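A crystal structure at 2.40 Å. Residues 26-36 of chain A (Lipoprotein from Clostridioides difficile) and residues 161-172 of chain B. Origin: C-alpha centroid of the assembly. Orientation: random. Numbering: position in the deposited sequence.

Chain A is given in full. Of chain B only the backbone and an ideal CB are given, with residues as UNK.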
ATOM      1  N   SER A  26       7.835 -19.858  -8.084  1.00 60.31           N
ATOM      2  CA  SER A  26       7.737 -19.076  -9.298  1.00 59.59           C
ATOM      3  C   SER A  26       7.491 -20.026 -10.445  1.00 57.41           C
ATOM      4  O   SER A  26       8.090 -21.102 -10.508  1.00 59.46           O
ATOM      5  CB  SER A  26       9.006 -18.267  -9.556  1.00 65.60           C
ATOM      6  OG  SER A  26       8.713 -17.148 -10.374  1.00 71.18           O
ATOM      7  N   CYS A  27       6.624 -19.620 -11.357  1.00 55.63           N
ATOM      8  CA  CYS A  27       6.337 -20.476 -12.494  1.00 54.90           C
ATOM      9  C   CYS A  27       5.779 -19.638 -13.622  1.00 54.94           C
ATOM     10  O   CYS A  27       5.400 -18.478 -13.443  1.00 53.02           O
ATOM     11  CB  CYS A  27       5.367 -21.602 -12.136  1.00 56.33           C
ATOM     12  SG  CYS A  27       3.696 -21.069 -11.756  1.00 54.53           S
ATOM     13  N   LYS A  28       5.779 -20.247 -14.799  1.00 54.45           N
ATOM     14  CA  LYS A  28       5.108 -19.733 -15.978  1.00 52.93           C
ATOM     15  C   LYS A  28       3.741 -20.415 -16.057  1.00 57.56           C
ATOM     16  O   LYS A  28       3.640 -21.634 -15.882  1.00 59.11           O
ATOM     17  CB  LYS A  28       5.959 -20.020 -17.219  1.00 59.60           C
ATOM     18  CG  LYS A  28       5.801 -19.061 -18.377  1.00 63.53           C
ATOM     19  CD  LYS A  28       6.724 -19.454 -19.539  1.00 69.71           C
ATOM     20  CE  LYS A  28       6.024 -20.362 -20.543  1.00 71.26           C
ATOM     21  NZ  LYS A  28       6.818 -20.492 -21.797  1.00 76.09           N
ATOM     22  N   ALA A  29       2.690 -19.630 -16.269  1.00 51.88           N
ATOM     23  CA  ALA A  29       1.327 -20.139 -16.359  1.00 52.88           C
ATOM     24  C   ALA A  29       0.790 -19.851 -17.754  1.00 54.12           C
ATOM     25  O   ALA A  29       0.648 -18.683 -18.140  1.00 51.62           O
ATOM     26  CB  ALA A  29       0.422 -19.510 -15.290  1.00 51.47           C
ATOM     27  N   GLU A  30       0.511 -20.911 -18.507  1.00 52.75           N
ATOM     28  CA  GLU A  30      -0.171 -20.796 -19.788  1.00 51.00           C
ATOM     29  C   GLU A  30      -1.657 -21.001 -19.552  1.00 50.83           C
ATOM     30  O   GLU A  30      -2.073 -22.095 -19.161  1.00 53.73           O
ATOM     31  CB  GLU A  30       0.363 -21.832 -20.774  1.00 51.47           C
ATOM     32  CG  GLU A  30       1.854 -21.768 -20.926  1.00 60.00           C
ATOM     33  CD  GLU A  30       2.397 -22.791 -21.892  1.00 69.10           C
ATOM     34  OE1 GLU A  30       1.613 -23.655 -22.373  1.00 73.70           O
ATOM     35  OE2 GLU A  30       3.616 -22.717 -22.165  1.00 66.88           O
ATOM     36  N   VAL A  31      -2.458 -19.966 -19.785  1.00 50.16           N
ATOM     37  CA  VAL A  31      -3.868 -19.988 -19.428  1.00 50.00           C
ATOM     38  C   VAL A  31      -4.696 -19.957 -20.698  1.00 49.74           C
ATOM     39  O   VAL A  31      -4.508 -19.079 -21.543  1.00 49.30           O
ATOM     40  CB  VAL A  31      -4.243 -18.806 -18.520  1.00 49.51           C
ATOM     41  CG1 VAL A  31      -5.690 -18.913 -18.125  1.00 49.43           C
ATOM     42  CG2 VAL A  31      -3.334 -18.754 -17.298  1.00 49.82           C
ATOM     43  N   GLU A  32      -5.615 -20.906 -20.831  1.00 50.19           N
ATOM     44  CA  GLU A  32      -6.639 -20.878 -21.869  1.00 49.88           C
ATOM     45  C   GLU A  32      -7.977 -20.476 -21.245  1.00 49.63           C
ATOM     46  O   GLU A  32      -8.408 -21.061 -20.240  1.00 49.88           O
ATOM     47  CB  GLU A  32      -6.753 -22.239 -22.559  1.00 50.41           C
ATOM     48  CG  GLU A  32      -7.721 -22.218 -23.735  1.00 54.23           C
ATOM     49  CD  GLU A  32      -8.154 -23.614 -24.236  1.00 62.49           C
ATOM     50  OE1 GLU A  32      -8.755 -24.393 -23.448  1.00 67.73           O
ATOM     51  OE2 GLU A  32      -7.921 -23.916 -25.430  1.00 59.86           O
ATOM     52  N   VAL A  33      -8.618 -19.466 -21.821  1.00 49.16           N
ATOM     53  CA  VAL A  33      -9.911 -18.979 -21.354  1.00 48.93           C
ATOM     54  C   VAL A  33     -10.912 -19.192 -22.467  1.00 49.02           C
ATOM     55  O   VAL A  33     -10.644 -18.837 -23.621  1.00 52.38           O
ATOM     56  CB  VAL A  33      -9.854 -17.497 -20.944  1.00 48.31           C
ATOM     57  CG1 VAL A  33     -11.201 -17.045 -20.375  1.00 48.13           C
ATOM     58  CG2 VAL A  33      -8.715 -17.273 -19.923  1.00 48.27           C
ATOM     59  N   VAL A  34     -12.041 -19.810 -22.139  1.00 50.04           N
ATOM     60  CA  VAL A  34     -13.022 -20.215 -23.141  1.00 50.11           C
ATOM     61  C   VAL A  34     -14.352 -19.566 -22.784  1.00 49.31           C
ATOM     62  O   VAL A  34     -15.084 -20.078 -21.929  1.00 49.85           O
ATOM     63  CB  VAL A  34     -13.160 -21.740 -23.228  1.00 50.86           C
ATOM     64  CG1 VAL A  34     -14.147 -22.107 -24.328  1.00 50.32           C
ATOM     65  CG2 VAL A  34     -11.806 -22.378 -23.459  1.00 50.27           C
ATOM     66  N   GLY A  35     -14.681 -18.451 -23.439  1.00 48.99           N
ATOM     67  CA  GLY A  35     -16.013 -17.866 -23.286  1.00 49.32           C
ATOM     68  C   GLY A  35     -17.009 -18.517 -24.236  1.00 49.66           C
ATOM     69  O   GLY A  35     -17.006 -19.746 -24.366  1.00 49.80           O
ATOM     70  N   ASN A  36     -17.822 -17.727 -24.948  1.00 49.33           N
ATOM     71  CA  ASN A  36     -18.884 -18.254 -25.801  1.00 49.86           C
ATOM     72  C   ASN A  36     -18.495 -18.268 -27.273  1.00 53.83           C
ATOM     73  O   ASN A  36     -19.357 -18.445 -28.140  1.00 61.36           O
ATOM     74  CB  ASN A  36     -20.170 -17.451 -25.617  1.00 49.81           C
ATOM     75  CG  ASN A  36     -19.981 -15.978 -25.962  1.00 53.66           C
ATOM     76  OD1 ASN A  36     -18.945 -15.370 -25.629  1.00 54.29           O
ATOM     77  ND2 ASN A  36     -20.958 -15.403 -26.646  1.00 49.57           N
TER
ATOM     78  N   UNK B 161     -17.399 -28.479 -18.666  1.00 62.17           N
ATOM     79  CA  UNK B 161     -16.503 -27.900 -19.666  1.00 61.53           C
ATOM     80  C   UNK B 161     -15.444 -27.062 -18.954  1.00 60.38           C
ATOM     81  O   UNK B 161     -15.797 -26.208 -18.118  1.00 60.53           O
ATOM     82  CB  UNK B 161     -17.278 -27.054 -20.677  1.00 61.53           C
ATOM     83  N   UNK B 162     -14.162 -27.270 -19.238  1.00 56.92           N
ATOM     84  CA  UNK B 162     -13.142 -26.330 -18.761  1.00 58.77           C
ATOM     85  C   UNK B 162     -13.375 -24.937 -19.334  1.00 59.50           C
ATOM     86  O   UNK B 162     -13.402 -24.737 -20.552  1.00 56.86           O
ATOM     87  CB  UNK B 162     -11.742 -26.823 -19.134  1.00 58.77           C
ATOM     88  N   UNK B 163     -13.557 -23.970 -18.440  1.00 56.89           N
ATOM     89  CA  UNK B 163     -13.582 -22.576 -18.846  1.00 51.40           C
ATOM     90  C   UNK B 163     -12.232 -21.911 -18.693  1.00 50.13           C
ATOM     91  O   UNK B 163     -11.918 -20.999 -19.463  1.00 49.28           O
ATOM     92  CB  UNK B 163     -14.630 -21.810 -18.036  1.00 51.40           C
ATOM     93  N   UNK B 164     -11.452 -22.310 -17.688  1.00 50.17           N
ATOM     94  CA  UNK B 164     -10.084 -21.843 -17.513  1.00 49.96           C
ATOM     95  C   UNK B 164      -9.182 -23.050 -17.415  1.00 51.09           C
ATOM     96  O   UNK B 164      -9.452 -23.948 -16.612  1.00 55.32           O
ATOM     97  CB  UNK B 164      -9.946 -20.952 -16.277  1.00 49.96           C
ATOM     98  N   UNK B 165      -8.105 -23.057 -18.199  1.00 51.00           N
ATOM     99  CA  UNK B 165      -7.099 -24.108 -18.129  1.00 50.53           C
ATOM    100  C   UNK B 165      -5.742 -23.473 -17.882  1.00 53.48           C
ATOM    101  O   UNK B 165      -5.232 -22.739 -18.734  1.00 54.62           O
ATOM    102  CB  UNK B 165      -7.084 -24.947 -19.408  1.00 50.53           C
ATOM    103  N   UNK B 166      -5.145 -23.789 -16.741  1.00 50.91           N
ATOM    104  CA  UNK B 166      -3.823 -23.315 -16.394  1.00 51.03           C
ATOM    105  C   UNK B 166      -2.864 -24.485 -16.518  1.00 52.76           C
ATOM    106  O   UNK B 166      -3.035 -25.505 -15.846  1.00 55.56           O
ATOM    107  CB  UNK B 166      -3.793 -22.713 -14.988  1.00 51.03           C
ATOM    108  N   UNK B 167      -1.845 -24.335 -17.349  1.00 52.11           N
ATOM    109  CA  UNK B 167      -0.735 -25.282 -17.417  1.00 52.52           C
ATOM    110  C   UNK B 167       0.487 -24.630 -16.790  1.00 54.45           C
ATOM    111  O   UNK B 167       0.920 -23.555 -17.231  1.00 53.65           O
ATOM    112  CB  UNK B 167      -0.451 -25.709 -18.859  1.00 52.52           C
ATOM    113  N   UNK B 168       1.024 -25.271 -15.753  1.00 54.95           N
ATOM    114  CA  UNK B 168       2.168 -24.751 -15.009  1.00 57.14           C
ATOM    115  C   UNK B 168       3.477 -25.232 -15.639  1.00 54.35           C
ATOM    116  O   UNK B 168       3.721 -26.437 -15.716  1.00 57.48           O
ATOM    117  CB  UNK B 168       2.093 -25.179 -13.542  1.00 57.14           C
ATOM    118  N   UNK B 169       4.321 -24.292 -16.058  1.00 54.62           N
ATOM    119  CA  UNK B 169       5.629 -24.573 -16.642  1.00 56.77           C
ATOM    120  C   UNK B 169       6.726 -23.925 -15.797  1.00 58.77           C
ATOM    121  O   UNK B 169       6.533 -22.839 -15.243  1.00 56.56           O
ATOM    122  CB  UNK B 169       5.696 -24.072 -18.086  1.00 56.77           C
ATOM    123  N   UNK B 170       7.882 -24.594 -15.703  1.00 58.07           N
ATOM    124  CA  UNK B 170       9.087 -24.044 -15.070  1.00 59.35           C
ATOM    125  C   UNK B 170       8.890 -23.798 -13.577  1.00 59.39           C
ATOM    126  O   UNK B 170       9.337 -22.773 -13.053  1.00 60.81           O
ATOM    127  CB  UNK B 170       9.492 -22.738 -15.756  1.00 59.35           C
ATOM    128  N   UNK B 171       8.242 -24.740 -12.883  1.00 60.81           N
ATOM    129  CA  UNK B 171       7.892 -24.546 -11.478  1.00 59.34           C
ATOM    130  C   UNK B 171       9.113 -24.730 -10.584  1.00 62.85           C
ATOM    131  O   UNK B 171       9.702 -25.814 -10.543  1.00 70.77           O
ATOM    132  CB  UNK B 171       6.784 -25.516 -11.064  1.00 59.34           C
ATOM    133  N   UNK B 172       9.470 -23.695  -9.837  1.00 64.19           N
ATOM    134  CA  UNK B 172      10.536 -23.791  -8.851  1.00 68.77           C
ATOM    135  C   UNK B 172      10.037 -23.231  -7.525  1.00 66.73           C
ATOM    136  O   UNK B 172       9.178 -22.348  -7.504  1.00 65.73           O
ATOM    137  CB  UNK B 172      11.789 -23.049  -9.321  1.00 68.77           C
TER

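The two strands run antiparallel, so side chains on chain B alternate between the face carrying Ala A29, Val A31 and Val A33 and the face carrying Lys A28, Glu A30 and Glu A32.

Position 161 lies beyond the reach of chain A, and the contact sets no preference; it is Val B161. At 162 the CB points sideways with no atom of chain A within 5.5 Å, while a phi of -61° would admit proline among many others; Pro B162 occupies it.

At 163 the ideal CB lies 4.3 Å from Val A34 O, and the carbonyl of Gly A35 is also nearby. A long donor, lysine, arginine or glutamine, could exploit these acceptors. The residue is Arg B163, whose side chain starts sideways and then comes nearer: NH1 donates to Val A34 O at 2.8 Å, near the guanidinium plane. Its backbone O accepts from Val A34 N at 2.9 Å.

Position 164 faces the valine side, its ideal CB 5.1 Å from Val A31 CG1 and 5.3 Å from Val A33 CG2. Leucine, isoleucine, methionine or an aromatic would suit. Phe B164 brings CE1 to 3.5 Å from Val A33 CG2, while Val A31 CG1 sits at the ring edge.

At 165 the CB turns to the Glu A32 side, 4.2 Å from Glu A32 CB. A beta-branched or small polar residue, or a base for the carboxylate, would fit. It is Thr B165, which reaches Glu A32 through water: OG1 donates to the water at 2.6 Å, and the water donates to Glu A32 OE1 at 3.1 Å. The backbone pair closes through Glu A32 N to Thr B165 O (2.8 Å) and Thr B165 N to Glu A32 O (2.9 Å).

Position 166 opposes Val A31, with Ala A29 CB 5.3 Å from the ideal CB; valine, isoleucine or leucine are natural choices. Val B166 places CG2 4.0 Å from Val A31 CG2 and CG1 4.0 Å from Ala A29 CB.

Position 167 pairs with Glu A30, so a basic residue or threonine is plausible. Lys B167 keeps its backbone bonds, but its side-chain end leads away.

At 168 the small Ala A29 and the sulfur of Cys A27, 4.8 Å from the ideal CB, leave room for an aromatic or large aliphatic. Tyr B168 presents its ring edge to Cys A27 SG, 3.7 Å from CD1.

Position 169 has Glu A30 OE2 4.8 Å from its ideal CB, favouring lysine or arginine, though Lys A28 is also close. Lys B169 passes CG 3.8 Å from Glu A30 OE2, but NZ turns back to make a weak bond to Tyr B168 O.

Position 170, at the bulge, has positive phi (65°), which favours glycine, asparagine or aspartate; it is Asp B170. At 171 Cys A27 CB lies 4.3 Å from the ideal CB, inviting an apolar residue, and Phe B171 packs CD1 3.7 Å from it. Position 172 pairs with Ser A26 through two backbone hydrogen bonds and tolerates polar residues; it is Glu B172.

Chain B 161-172: VPRFTVKYKDFE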
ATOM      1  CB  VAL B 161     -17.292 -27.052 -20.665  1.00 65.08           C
ATOM      2  CG1 VAL B 161     -16.356 -26.277 -21.584  1.00 60.48           C
ATOM      3  CG2 VAL B 161     -18.242 -27.915 -21.473  1.00 63.84           C
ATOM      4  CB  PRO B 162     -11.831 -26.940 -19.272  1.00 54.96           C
ATOM      5  CG  PRO B 162     -12.139 -28.344 -19.527  1.00 56.86           C
ATOM      6  CD  PRO B 162     -13.565 -28.405 -19.952  1.00 58.03           C
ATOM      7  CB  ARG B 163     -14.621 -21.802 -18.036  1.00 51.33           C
ATOM      8  CG  ARG B 163     -16.008 -22.289 -18.247  1.00 52.75           C
ATOM      9  CD  ARG B 163     -16.237 -22.430 -19.714  1.00 53.70           C
ATOM     10  NE  ARG B 163     -17.648 -22.590 -19.994  1.00 65.57           N
ATOM     11  CZ  ARG B 163     -18.330 -21.852 -20.852  1.00 57.30           C
ATOM     12  NH1 ARG B 163     -17.712 -20.899 -21.536  1.00 52.88           N
ATOM     13  NH2 ARG B 163     -19.626 -22.098 -21.024  1.00 55.86           N
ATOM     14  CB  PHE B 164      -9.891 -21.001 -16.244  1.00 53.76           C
ATOM     15  CG  PHE B 164     -10.495 -19.660 -16.320  1.00 49.81           C
ATOM     16  CD1 PHE B 164      -9.726 -18.567 -16.692  1.00 47.34           C
ATOM     17  CD2 PHE B 164     -11.846 -19.485 -16.034  1.00 48.54           C
ATOM     18  CE1 PHE B 164     -10.310 -17.305 -16.775  1.00 49.41           C
ATOM     19  CE2 PHE B 164     -12.424 -18.243 -16.116  1.00 49.16           C
ATOM     20  CZ  PHE B 164     -11.654 -17.146 -16.485  1.00 49.59           C
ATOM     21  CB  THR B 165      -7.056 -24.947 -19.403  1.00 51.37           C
ATOM     22  OG1 THR B 165      -8.361 -25.475 -19.658  1.00 55.09           O
ATOM     23  CG2 THR B 165      -6.086 -26.110 -19.219  1.00 52.25           C
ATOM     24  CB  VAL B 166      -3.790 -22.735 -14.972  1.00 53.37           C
ATOM     25  CG1 VAL B 166      -2.372 -22.326 -14.611  1.00 50.80           C
ATOM     26  CG2 VAL B 166      -4.758 -21.576 -14.841  1.00 49.34           C
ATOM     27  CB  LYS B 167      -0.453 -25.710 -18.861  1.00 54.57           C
ATOM     28  CG  LYS B 167      -1.438 -26.774 -19.398  1.00 56.68           C
ATOM     29  CD  LYS B 167      -1.520 -26.768 -20.914  1.00 65.40           C
ATOM     30  CE  LYS B 167      -2.317 -27.975 -21.451  1.00 69.65           C
ATOM     31  NZ  LYS B 167      -1.462 -28.949 -22.258  1.00 69.22           N
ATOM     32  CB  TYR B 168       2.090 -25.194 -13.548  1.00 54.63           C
ATOM     33  CG  TYR B 168       0.876 -24.701 -12.793  1.00 53.14           C
ATOM     34  CD1 TYR B 168       0.922 -23.527 -12.038  1.00 52.99           C
ATOM     35  CD2 TYR B 168      -0.316 -25.422 -12.817  1.00 55.68           C
ATOM     36  CE1 TYR B 168      -0.196 -23.081 -11.344  1.00 52.65           C
ATOM     37  CE2 TYR B 168      -1.434 -24.998 -12.119  1.00 52.68           C
ATOM     38  CZ  TYR B 168      -1.370 -23.827 -11.387  1.00 52.49           C
ATOM     39  OH  TYR B 168      -2.493 -23.415 -10.711  1.00 56.62           O
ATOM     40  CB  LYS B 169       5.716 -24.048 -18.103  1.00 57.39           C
ATOM     41  CG  LYS B 169       4.627 -24.579 -19.060  1.00 58.04           C
ATOM     42  CD  LYS B 169       4.984 -25.943 -19.651  1.00 59.44           C
ATOM     43  CE  LYS B 169       3.758 -26.684 -20.149  1.00 59.76           C
ATOM     44  NZ  LYS B 169       2.929 -27.173 -19.001  1.00 70.45           N
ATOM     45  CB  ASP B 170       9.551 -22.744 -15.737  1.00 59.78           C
ATOM     46  CG  ASP B 170       9.786 -22.881 -17.229  1.00 67.86           C
ATOM     47  OD1 ASP B 170      10.150 -23.988 -17.685  1.00 69.12           O
ATOM     48  OD2 ASP B 170       9.614 -21.862 -17.948  1.00 73.40           O
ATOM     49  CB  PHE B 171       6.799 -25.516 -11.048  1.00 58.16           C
ATOM     50  CG  PHE B 171       6.174 -25.153  -9.741  1.00 64.31           C
ATOM     51  CD1 PHE B 171       5.073 -24.305  -9.695  1.00 60.69           C
ATOM     52  CD2 PHE B 171       6.704 -25.620  -8.548  1.00 64.76           C
ATOM     53  CE1 PHE B 171       4.500 -23.954  -8.489  1.00 60.40           C
ATOM     54  CE2 PHE B 171       6.134 -25.270  -7.334  1.00 63.15           C
ATOM     55  CZ  PHE B 171       5.031 -24.437  -7.306  1.00 60.74           C
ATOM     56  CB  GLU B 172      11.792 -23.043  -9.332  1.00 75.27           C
ATOM     57  CG  GLU B 172      11.589 -21.539  -9.473  1.00 80.12           C
ATOM     58  CD  GLU B 172      12.650 -20.865 -10.334  1.00 96.30           C
ATOM     59  OE1 GLU B 172      13.244 -21.553 -11.199  1.00100.32           O
ATOM     60  OE2 GLU B 172      12.884 -19.644 -10.145  1.00100.17           O
TER
HETATM   61  O   HOH W   1     -10.010 -23.752 -20.719  1.00 53.79           O
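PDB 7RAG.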